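Local coordinates for protein glutathione reductase (Bartonella henselae, PDB 3O0H) that probably catalyses the NADPH-dependent reduction of glutathione disulfide to glutathione, using a bound flavin-adenine dinucleotide as redox cofactor, at residues A107-E112 / I184-K189; L237-M242 / I249-T254; T328-L333 / I338-C343. All blocks are in the same frame, centred on the assembly; numbering follows the deposited sequence.

In the fold
Following the chain from its N terminus, the three contacts come in series, and none nests within or crosses another. Contact 1 closes first, across 71 intervening residues: it ties helix 102-126 to the loop that leads from strand 164-166 to strand 193-197. Contact 2 spans a mere six residues, folding helix 232-245 against the edge strand 248-250 in the four-stranded parallel sheet. Contact 3 follows, across four residues, where the loop after strand 321-323 is tied to the helix it leads into, 334-349, next to the flavin. Their centres lie 28 to 31 Å apart and none touches another; contacts 2 and 3 sit on opposite sides of the chain's centre.

Contact 1 of 3, residues A107-E112 / I184-K189; sequences AAKNKE and IFDLEK
Lys-109 and Asp-186 form a salt bridge between helix 102-126 and the loop that runs from strand 164-166 to strand 193-197, where the chain passes into the four-stranded parallel sheet that, as in relatives, probably binds NADPH. The ammonium NZ of Lys-109 lies 2.6 Å from Asp-186 OD1 and approaches on the syn lone pair of that oxygen. Asp-186 OD2 stays too far from NZ for an equal share, so the grip is one-sided rather than bidentate. A second bond of NZ goes to its helix neighbour: Asn-110 OD1 receives it at 2.7 Å, with the donor 38° above the carbonyl plane. Two oxygens, one from each segment, thus hold the ammonium group. A water joins the same polar group: it accepts from Asn-110 ND2 at 3.0 Å and donates a weak bond to Asp-186 OD1 at 2.9 Å.

The lysine chain gets there by bending. CG stands anti to the backbone N (chi1 179°), and turns at chi2 and chi3 then bring the tip round to the loop. On the way CE passes the stem of Phe-185, 4.0 Å from its CB, the two side chains crossing at about a right angle. The ring of Phe-185 itself leads away from the helix, and Ile-184 CG2 sits 3.9 Å above the centre of one face.

Further out, this ring comes within about 5 Å of the FAD; elsewhere on the helix, Ala-108 packs on Leu-402 of the second subunit. Helix 69-88 touches both Lys-109 and Phe-185, through Pro-71 and Tyr-75. The Tyr-75 ring meets that of Phe-185 edge-to-face, and Tyr-75 OH is hydrogen-bonded to Phe-185 O.

Contact 2 of 3, residues L237-M242 / I249-T254; sequences LLNDAM and IIYEAT
Asn-239 and Ile-249 bring their backbones closest, with 8.0 Å from CA to CA, as helix 232-245 packs against strand 248-250 in a beta-alpha-beta unit that starts at strand 216-220. Ile-249 CD1 fits beneath the helix, 4.0 Å from Met-242 CB and 3.4 Å from Asn-239 OD1. Asn-239 CG is anti to the backbone N (chi1 172°), which carries the amide toward Ile-249 and Tyr-251. Two residues on from Ile-249, Tyr-251 OH donates to the same amide, reaching Asn-239 OD1 over 2.7 Å, with the oxygen at the ring edge and in the ring plane. The amide is turned 34° from the ring, and the hydroxyl arrives 39° above the carbonyl plane. Ile-249 CG2 lies 3.4 Å above one face of the tyrosine, offset toward its rim, so the strand's own side chain backs the ring. Asn-239 ND2 is 2.9 Å from Asp-240 OD1. Outside the segments, Ile-226 N bonds to Tyr-251 OH, and Gln-236 to Asp-240 OD1. In this buried asparagine OD1 accepts from Tyr-251 OH and one N-H of ND2 is given to Asp-240 OD1, which fixes the orientation of the amide.

Contact 3 of 3, residues T328-L333 / I338-C343; sequences TGHIQL and IHDAMC. With FAD (flavin-adenine dinucleotide), chain H.
The FAD pocket is bordered here by the loop 328-333, which leads into helix 334-349, and a histidine-carboxylate hydrogen bond ties that loop to the helix. His-330 NE2 donates to Asp-340 OD2 at 2.5 Å, nearly straight with an N-H...O angle of 172°. The carboxylate oxygen lies at the ring edge, in the imidazole plane, and is met on its syn side; the two flat groups are turned 66° against each other. The other ring nitrogen points back into the loop, ND1 bonding to Ile-331 O at 2.7 Å. With chi1 at 60°, CG sits between the backbone N and the carbonyl carbon, a turn that lets one ring span both acceptors. Both ring nitrogens act as donors, which is consistent with a protonated imidazole facing the carboxylate.

In the pyridine nucleotide-disulfide oxidoreductase fold, this loop follows strand 321-323 of the five-stranded parallel FAD-binding sheet. Leu-333 occupies the N-cap position of helix 334-349, and its backbone N is 3.0 Å from FAD O3' on the ribityl chain. Its side chain lies by the pyrimidine end of the flavin, CB being 3.6 Å from FAD O2. A helix start directed at this region would probably stabilise negative charge on the reduced flavin, as in relatives.

Asp-340 has further partners: OD1 bonds to Tyr-358 OH and OD2 also to Gly-325 N. The rings of Tyr-358 and His-330 meet, and Gln-332 NE2 bonds to Arg-286 O.

Contact 1 of 3, residues A107-E112 / I184-K189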
loop_
_atom_site.group_PDB
_atom_site.type_symbol
_atom_site.label_atom_id
_atom_site.label_comp_id
_atom_site.label_asym_id
_atom_site.label_seq_id
_atom_site.Cartn_x
_atom_site.Cartn_y
_atom_site.Cartn_z
ATOM N N ALA B 107 -3.249 21.885 17.823
ATOM C CA ALA B 107 -2.044 22.710 17.678
ATOM C C ALA B 107 -1.151 22.155 16.579
ATOM O O ALA B 107 -0.663 22.914 15.746
ATOM C CB ALA B 107 -1.276 22.872 18.988
ATOM N N ALA B 108 -0.970 20.838 16.536
ATOM C CA ALA B 108 -0.124 20.208 15.499
ATOM C C ALA B 108 -0.681 20.375 14.096
ATOM O O ALA B 108 0.081 20.621 13.159
ATOM C CB ALA B 108 0.108 18.720 15.784
ATOM N N LYS B 109 -1.998 20.228 13.964
ATOM C CA LYS B 109 -2.689 20.467 12.697
ATOM C C LYS B 109 -2.449 21.918 12.220
ATOM O O LYS B 109 -2.054 22.158 11.066
ATOM C CB LYS B 109 -4.192 20.192 12.853
ATOM C CG LYS B 109 -5.033 20.433 11.565
ATOM C CD LYS B 109 -5.519 21.897 11.408
ATOM C CE LYS B 109 -6.475 22.330 12.474
ATOM N NZ LYS B 109 -7.119 23.708 12.266
ATOM N N ASN B 110 -2.688 22.872 13.110
ATOM C CA ASN B 110 -2.464 24.282 12.754
ATOM C C ASN B 110 -1.025 24.586 12.341
ATOM O O ASN B 110 -0.809 25.400 11.448
ATOM C CB ASN B 110 -2.819 25.189 13.915
ATOM C CG ASN B 110 -4.312 25.355 14.084
ATOM O OD1 ASN B 110 -5.048 25.314 13.096
ATOM N ND2 ASN B 110 -4.762 25.570 15.335
ATOM N N LYS B 111 -0.050 23.958 12.989
ATOM C CA LYS B 111 1.376 24.191 12.606
ATOM C C LYS B 111 1.556 23.681 11.162
ATOM O O LYS B 111 2.173 24.341 10.315
ATOM C CB LYS B 111 2.327 23.453 13.542
ATOM C CG LYS B 111 3.830 23.635 13.239
ATOM C CD LYS B 111 4.710 23.005 14.335
ATOM C CE LYS B 111 6.202 23.301 14.121
ATOM N NZ LYS B 111 7.027 22.373 14.956
ATOM N N GLU B 112 1.005 22.504 10.894
ATOM C CA GLU B 112 1.223 21.855 9.606
ATOM C C GLU B 112 0.512 22.554 8.470
ATOM O O GLU B 112 1.098 22.715 7.379
ATOM C CB GLU B 112 0.823 20.377 9.655
ATOM C CG GLU B 112 0.951 19.622 8.317
ATOM C CD GLU B 112 2.353 19.651 7.721
ATOM O OE1 GLU B 112 3.324 20.144 8.372
ATOM O OE2 GLU B 112 2.497 19.179 6.577
ATOM N N ILE B 184 -15.196 21.994 12.247
ATOM C CA ILE B 184 -15.043 20.719 12.929
ATOM C C ILE B 184 -13.623 20.458 13.455
ATOM O O ILE B 184 -13.453 19.766 14.473
ATOM C CB ILE B 184 -15.512 19.536 12.014
ATOM C CG1 ILE B 184 -15.793 18.306 12.831
ATOM C CG2 ILE B 184 -14.427 19.193 10.938
ATOM C CD1 ILE B 184 -16.946 18.441 13.823
ATOM N N PHE B 185 -12.627 21.006 12.776
ATOM C CA PHE B 185 -11.228 20.786 13.130
ATOM C C PHE B 185 -10.803 21.579 14.351
ATOM O O PHE B 185 -9.738 21.284 14.938
ATOM C CB PHE B 185 -10.315 21.172 11.957
ATOM C CG PHE B 185 -10.515 20.317 10.737
ATOM C CD1 PHE B 185 -10.167 18.975 10.748
ATOM C CD2 PHE B 185 -11.064 20.847 9.572
ATOM C CE1 PHE B 185 -10.365 18.175 9.622
ATOM C CE2 PHE B 185 -11.281 20.031 8.435
ATOM C CZ PHE B 185 -10.908 18.737 8.454
ATOM N N ASP B 186 -11.578 22.615 14.682
ATOM C CA ASP B 186 -11.121 23.625 15.617
ATOM C C ASP B 186 -11.904 23.707 16.918
ATOM O O ASP B 186 -11.776 24.679 17.636
ATOM C CB ASP B 186 -11.088 24.970 14.918
ATOM C CG ASP B 186 -10.084 24.992 13.774
ATOM O OD1 ASP B 186 -9.015 24.362 13.916
ATOM O OD2 ASP B 186 -10.368 25.656 12.749
ATOM N N LEU B 187 -12.664 22.661 17.219
ATOM C CA LEU B 187 -13.377 22.552 18.498
ATOM C C LEU B 187 -12.453 22.900 19.628
ATOM O O LEU B 187 -11.317 22.464 19.627
ATOM C CB LEU B 187 -13.918 21.132 18.700
ATOM C CG LEU B 187 -14.924 20.696 17.650
ATOM C CD1 LEU B 187 -15.325 19.261 17.873
ATOM C CD2 LEU B 187 -16.111 21.634 17.674
ATOM N N GLU B 188 -12.940 23.695 20.568
ATOM C CA GLU B 188 -12.187 23.992 21.790
ATOM C C GLU B 188 -11.880 22.696 22.558
ATOM O O GLU B 188 -10.789 22.531 23.080
ATOM C CB GLU B 188 -12.932 24.992 22.679
ATOM N N LYS B 189 -12.815 21.760 22.587
ATOM C CA LYS B 189 -12.584 20.496 23.298
ATOM C C LYS B 189 -13.156 19.319 22.578
ATOM O O LYS B 189 -14.099 19.437 21.833
ATOM C CB LYS B 189 -13.199 20.567 24.713
HETATM O O HOH W 1 -7.663 26.073 15.753
#

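Contact 2 of 3, residues L237-M242 / I249-T254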
loop_
_atom_site.group_PDB
_atom_site.type_symbol
_atom_site.label_atom_id
_atom_site.label_comp_id
_atom_site.label_asym_id
_atom_site.label_seq_id
_atom_site.Cartn_x
_atom_site.Cartn_y
_atom_site.Cartn_z
ATOM N N LEU B 237 -20.058 -3.549 3.992
ATOM C CA LEU B 237 -18.978 -3.937 4.919
ATOM C C LEU B 237 -18.612 -2.800 5.854
ATOM O O LEU B 237 -18.332 -3.038 7.061
ATOM C CB LEU B 237 -17.736 -4.428 4.176
ATOM C CG LEU B 237 -17.843 -5.748 3.420
ATOM C CD1 LEU B 237 -16.655 -5.917 2.401
ATOM C CD2 LEU B 237 -17.859 -6.877 4.400
ATOM N N LEU B 238 -18.572 -1.567 5.329
ATOM C CA LEU B 238 -18.255 -0.423 6.191
ATOM C C LEU B 238 -19.356 -0.220 7.245
ATOM O O LEU B 238 -19.074 -0.101 8.452
ATOM C CB LEU B 238 -18.031 0.873 5.398
ATOM C CG LEU B 238 -17.752 2.108 6.251
ATOM C CD1 LEU B 238 -16.524 1.906 7.154
ATOM C CD2 LEU B 238 -17.555 3.389 5.330
ATOM N N ASN B 239 -20.603 -0.228 6.787
ATOM C CA ASN B 239 -21.738 -0.044 7.702
ATOM C C ASN B 239 -21.612 -1.023 8.851
ATOM O O ASN B 239 -21.734 -0.653 10.003
ATOM C CB ASN B 239 -23.064 -0.306 6.994
ATOM C CG ASN B 239 -24.236 -0.305 7.961
ATOM O OD1 ASN B 239 -24.761 0.757 8.300
ATOM N ND2 ASN B 239 -24.622 -1.487 8.424
ATOM N N ASP B 240 -21.374 -2.292 8.516
ATOM C CA ASP B 240 -21.403 -3.333 9.501
ATOM C C ASP B 240 -20.212 -3.210 10.490
ATOM O O ASP B 240 -20.344 -3.489 11.688
ATOM C CB ASP B 240 -21.432 -4.690 8.838
ATOM C CG ASP B 240 -22.693 -4.936 8.022
ATOM O OD1 ASP B 240 -23.687 -4.190 8.074
ATOM O OD2 ASP B 240 -22.677 -5.962 7.330
ATOM N N ALA B 241 -19.051 -2.794 10.003
ATOM C CA ALA B 241 -17.899 -2.602 10.893
ATOM C C ALA B 241 -18.123 -1.414 11.848
ATOM O O ALA B 241 -17.644 -1.415 13.013
ATOM C CB ALA B 241 -16.626 -2.390 10.061
ATOM N N MET B 242 -18.808 -0.386 11.352
ATOM C CA MET B 242 -19.054 0.806 12.167
ATOM C C MET B 242 -20.024 0.475 13.293
ATOM O O MET B 242 -19.823 0.861 14.421
ATOM C CB MET B 242 -19.560 1.985 11.300
ATOM C CG MET B 242 -18.472 2.569 10.381
ATOM S SD MET B 242 -19.079 3.782 9.192
ATOM C CE MET B 242 -19.479 5.125 10.338
ATOM N N ILE B 249 -25.873 4.109 13.684
ATOM C CA ILE B 249 -26.252 4.610 12.394
ATOM C C ILE B 249 -27.760 4.500 12.280
ATOM O O ILE B 249 -28.350 3.416 12.398
ATOM C CB ILE B 249 -25.561 3.855 11.246
ATOM C CG1 ILE B 249 -24.037 3.850 11.418
ATOM C CG2 ILE B 249 -25.986 4.484 9.933
ATOM C CD1 ILE B 249 -23.242 3.138 10.181
ATOM N N ILE B 250 -28.382 5.646 12.108
ATOM C CA ILE B 250 -29.783 5.737 11.972
ATOM C C ILE B 250 -30.100 6.070 10.519
ATOM O O ILE B 250 -29.701 7.130 10.017
ATOM C CB ILE B 250 -30.387 6.822 12.889
ATOM C CG1 ILE B 250 -29.990 6.584 14.349
ATOM C CG2 ILE B 250 -31.930 6.780 12.822
ATOM C CD1 ILE B 250 -30.638 7.539 15.296
ATOM N N TYR B 251 -30.894 5.200 9.894
ATOM C CA TYR B 251 -31.285 5.377 8.511
ATOM C C TYR B 251 -32.706 5.921 8.367
ATOM O O TYR B 251 -33.458 5.982 9.324
ATOM C CB TYR B 251 -31.152 4.050 7.776
ATOM C CG TYR B 251 -29.743 3.641 7.547
ATOM C CD1 TYR B 251 -28.927 4.403 6.704
ATOM C CD2 TYR B 251 -29.197 2.508 8.142
ATOM C CE1 TYR B 251 -27.625 4.072 6.481
ATOM C CE2 TYR B 251 -27.862 2.163 7.901
ATOM C CZ TYR B 251 -27.093 2.948 7.057
ATOM O OH TYR B 251 -25.760 2.702 6.779
ATOM N N GLU B 252 -33.038 6.310 7.140
ATOM C CA GLU B 252 -34.275 6.946 6.767
ATOM C C GLU B 252 -34.534 8.173 7.649
ATOM O O GLU B 252 -35.670 8.501 7.978
ATOM C CB GLU B 252 -35.419 5.929 6.802
ATOM C CG GLU B 252 -35.074 4.576 6.061
ATOM C CD GLU B 252 -34.947 4.682 4.519
ATOM O OE1 GLU B 252 -35.487 5.668 3.959
ATOM O OE2 GLU B 252 -34.301 3.761 3.891
ATOM N N ALA B 253 -33.443 8.837 8.013
ATOM C CA ALA B 253 -33.452 9.885 9.023
ATOM C C ALA B 253 -33.395 11.263 8.331
ATOM O O ALA B 253 -32.438 11.564 7.634
ATOM C CB ALA B 253 -32.242 9.713 9.975
ATOM N N THR B 254 -34.414 12.081 8.565
ATOM C CA THR B 254 -34.407 13.500 8.183
ATOM C C THR B 254 -34.511 14.363 9.437
ATOM O O THR B 254 -35.399 14.152 10.272
ATOM C CB THR B 254 -35.602 13.806 7.276
ATOM O OG1 THR B 254 -35.462 13.043 6.063
ATOM C CG2 THR B 254 -35.681 15.322 6.954
#

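Contact 3 of 3, residues T328-L333 / I338-C343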
loop_
_atom_site.group_PDB
_atom_site.type_symbol
_atom_site.label_atom_id
_atom_site.label_comp_id
_atom_site.label_asym_id
_atom_site.label_seq_id
_atom_site.Cartn_x
_atom_site.Cartn_y
_atom_site.Cartn_z
ATOM N N THR B 328 -16.809 23.919 -11.574
ATOM C CA THR B 328 -17.260 23.523 -12.888
ATOM C C THR B 328 -18.245 22.375 -12.806
ATOM O O THR B 328 -18.783 21.947 -13.828
ATOM C CB THR B 328 -16.068 23.128 -13.816
ATOM O OG1 THR B 328 -15.467 21.907 -13.356
ATOM C CG2 THR B 328 -15.010 24.252 -13.860
ATOM N N GLY B 329 -18.492 21.848 -11.597
ATOM C CA GLY B 329 -19.582 20.904 -11.438
ATOM C C GLY B 329 -19.230 19.431 -11.531
ATOM O O GLY B 329 -20.087 18.572 -11.341
ATOM N N HIS B 330 -17.990 19.124 -11.855
ATOM C CA HIS B 330 -17.586 17.705 -11.884
ATOM C C HIS B 330 -17.250 17.210 -10.475
ATOM O O HIS B 330 -17.388 17.941 -9.501
ATOM C CB HIS B 330 -16.425 17.481 -12.825
ATOM C CG HIS B 330 -15.190 18.250 -12.472
ATOM N ND1 HIS B 330 -14.586 18.152 -11.236
ATOM C CD2 HIS B 330 -14.409 19.064 -13.212
ATOM C CE1 HIS B 330 -13.500 18.907 -11.223
ATOM N NE2 HIS B 330 -13.362 19.463 -12.412
ATOM N N ILE B 331 -16.834 15.941 -10.384
ATOM C CA ILE B 331 -16.522 15.309 -9.086
ATOM C C ILE B 331 -15.550 16.208 -8.333
ATOM O O ILE B 331 -14.597 16.761 -8.906
ATOM C CB ILE B 331 -15.955 13.852 -9.303
ATOM C CG1 ILE B 331 -15.815 13.086 -7.980
ATOM C CG2 ILE B 331 -14.646 13.867 -10.061
ATOM C CD1 ILE B 331 -15.711 11.583 -8.180
ATOM N N GLN B 332 -15.776 16.332 -7.034
ATOM C CA GLN B 332 -15.062 17.294 -6.241
ATOM C C GLN B 332 -13.854 16.615 -5.597
ATOM O O GLN B 332 -13.953 16.013 -4.502
ATOM C CB GLN B 332 -16.020 17.860 -5.191
ATOM C CG GLN B 332 -17.161 18.659 -5.790
ATOM C CD GLN B 332 -18.215 19.060 -4.766
ATOM O OE1 GLN B 332 -18.059 18.840 -3.549
ATOM N NE2 GLN B 332 -19.267 19.691 -5.242
ATOM N N LEU B 333 -12.727 16.715 -6.286
ATOM C CA LEU B 333 -11.471 16.100 -5.859
ATOM C C LEU B 333 -10.312 17.029 -6.172
ATOM O O LEU B 333 -10.234 17.687 -7.244
ATOM C CB LEU B 333 -11.236 14.748 -6.576
ATOM C CG LEU B 333 -12.235 13.604 -6.376
ATOM C CD1 LEU B 333 -12.090 12.512 -7.482
ATOM C CD2 LEU B 333 -12.229 12.958 -4.958
ATOM N N ILE B 338 -6.423 20.018 -9.927
ATOM C CA ILE B 338 -5.027 20.205 -10.412
ATOM C C ILE B 338 -4.941 19.851 -11.917
ATOM O O ILE B 338 -4.323 20.589 -12.719
ATOM C CB ILE B 338 -4.000 19.383 -9.520
ATOM C CG1 ILE B 338 -3.977 19.982 -8.080
ATOM C CG2 ILE B 338 -2.591 19.362 -10.186
ATOM C CD1 ILE B 338 -3.281 19.127 -6.970
ATOM N N HIS B 339 -5.498 18.691 -12.281
ATOM C CA HIS B 339 -5.593 18.227 -13.672
ATOM C C HIS B 339 -6.231 19.295 -14.568
ATOM O O HIS B 339 -5.685 19.651 -15.650
ATOM C CB HIS B 339 -6.454 16.952 -13.697
ATOM C CG HIS B 339 -6.658 16.352 -15.066
ATOM N ND1 HIS B 339 -5.649 15.713 -15.758
ATOM C CD2 HIS B 339 -7.760 16.274 -15.856
ATOM C CE1 HIS B 339 -6.114 15.293 -16.926
ATOM N NE2 HIS B 339 -7.389 15.624 -17.015
ATOM N N ASP B 340 -7.384 19.803 -14.119
ATOM C CA ASP B 340 -8.079 20.916 -14.825
ATOM C C ASP B 340 -7.109 22.100 -15.054
ATOM O O ASP B 340 -7.049 22.662 -16.144
ATOM C CB ASP B 340 -9.250 21.439 -14.014
ATOM C CG ASP B 340 -10.497 20.524 -14.019
ATOM O OD1 ASP B 340 -10.552 19.528 -14.740
ATOM O OD2 ASP B 340 -11.447 20.860 -13.270
ATOM N N ALA B 341 -6.368 22.482 -14.006
ATOM C CA ALA B 341 -5.440 23.621 -14.076
ATOM C C ALA B 341 -4.371 23.394 -15.104
ATOM O O ALA B 341 -4.040 24.306 -15.875
ATOM C CB ALA B 341 -4.812 23.953 -12.674
ATOM N N MET B 342 -3.841 22.166 -15.152
ATOM C CA MET B 342 -2.821 21.843 -16.132
ATOM C C MET B 342 -3.394 21.942 -17.535
ATOM O O MET B 342 -2.715 22.416 -18.450
ATOM C CB MET B 342 -2.239 20.437 -15.924
ATOM C CG MET B 342 -1.665 20.153 -14.498
ATOM S SD MET B 342 -0.213 21.136 -14.148
ATOM C CE MET B 342 1.057 20.111 -14.964
ATOM N N CYS B 343 -4.616 21.453 -17.708
ATOM C CA CYS B 343 -5.285 21.535 -19.008
ATOM C C CYS B 343 -5.503 22.989 -19.404
ATOM O O CYS B 343 -5.297 23.370 -20.563
ATOM C CB CYS B 343 -6.617 20.773 -18.969
ATOM S SG CYS B 343 -6.382 18.997 -18.827
HETATM P PA FAD H . -10.791 25.143 -3.464
HETATM O O1A FAD H . -11.984 24.967 -2.575
HETATM O O2A FAD H . -9.584 24.350 -3.044
HETATM O O5B FAD H . -10.364 26.674 -3.622
HETATM C C5B FAD H . -11.273 27.733 -3.836
HETATM C C4B FAD H . -10.655 28.940 -3.161
HETATM O O4B FAD H . -11.278 30.142 -3.590
HETATM C C3B FAD H . -10.759 28.922 -1.640
HETATM O O3B FAD H . -9.471 29.132 -1.055
HETATM C C2B FAD H . -11.692 30.072 -1.310
HETATM O O2B FAD H . -11.324 30.693 -0.101
HETATM C C1B FAD H . -11.491 31.021 -2.441
HETATM N N9A FAD H . -12.594 31.852 -2.952
HETATM C C8A FAD H . -13.853 31.457 -3.296
HETATM N N7A FAD H . -14.485 32.501 -3.854
HETATM C C5A FAD H . -13.613 33.553 -3.864
HETATM C C6A FAD H . -13.684 34.822 -4.374
HETATM N N6A FAD H . -14.790 35.311 -4.957
HETATM N N1A FAD H . -12.595 35.651 -4.255
HETATM C C2A FAD H . -11.443 35.179 -3.670
HETATM N N3A FAD H . -11.356 33.913 -3.195
HETATM C C4A FAD H . -12.426 33.120 -3.345
HETATM N N1 FAD H . -10.600 15.851 -2.182
HETATM C C2 FAD H . -9.740 14.801 -2.433
HETATM O O2 FAD H . -9.248 14.588 -3.571
HETATM N N3 FAD H . -9.405 13.979 -1.432
HETATM C C4 FAD H . -9.857 14.154 -0.134
HETATM O O4 FAD H . -9.449 13.359 0.723
HETATM C C4X FAD H . -10.727 15.212 0.130
HETATM N N5 FAD H . -11.198 15.453 1.392
HETATM C C5X FAD H . -12.030 16.553 1.597
HETATM C C6 FAD H . -12.509 16.768 2.878
HETATM C C7 FAD H . -13.331 17.854 3.149
HETATM C C7M FAD H . -13.817 18.055 4.573
HETATM C C8 FAD H . -13.668 18.729 2.134
HETATM C C8M FAD H . -14.595 19.898 2.395
HETATM C C9 FAD H . -13.213 18.503 0.840
HETATM C C9A FAD H . -12.392 17.404 0.569
HETATM N N10 FAD H . -11.904 17.142 -0.699
HETATM C C10 FAD H . -11.066 16.075 -0.910
HETATM C "C1'" FAD H . -12.246 17.986 -1.863
HETATM C "C2'" FAD H . -11.199 19.017 -2.204
HETATM O "O2'" FAD H . -11.044 19.885 -1.098
HETATM C "C3'" FAD H . -11.679 19.789 -3.405
HETATM O "O3'" FAD H . -12.119 18.958 -4.465
HETATM C "C4'" FAD H . -10.626 20.780 -3.848
HETATM O "O4'" FAD H . -10.296 21.618 -2.736
HETATM C "C5'" FAD H . -11.144 21.653 -4.984
HETATM O "O5'" FAD H . -10.109 22.551 -5.444
HETATM P P FAD H . -10.610 23.940 -6.071
HETATM O O1P FAD H . -9.431 24.684 -6.657
HETATM O O2P FAD H . -11.724 23.676 -7.061
HETATM O O3P FAD H . -11.325 24.778 -4.932
#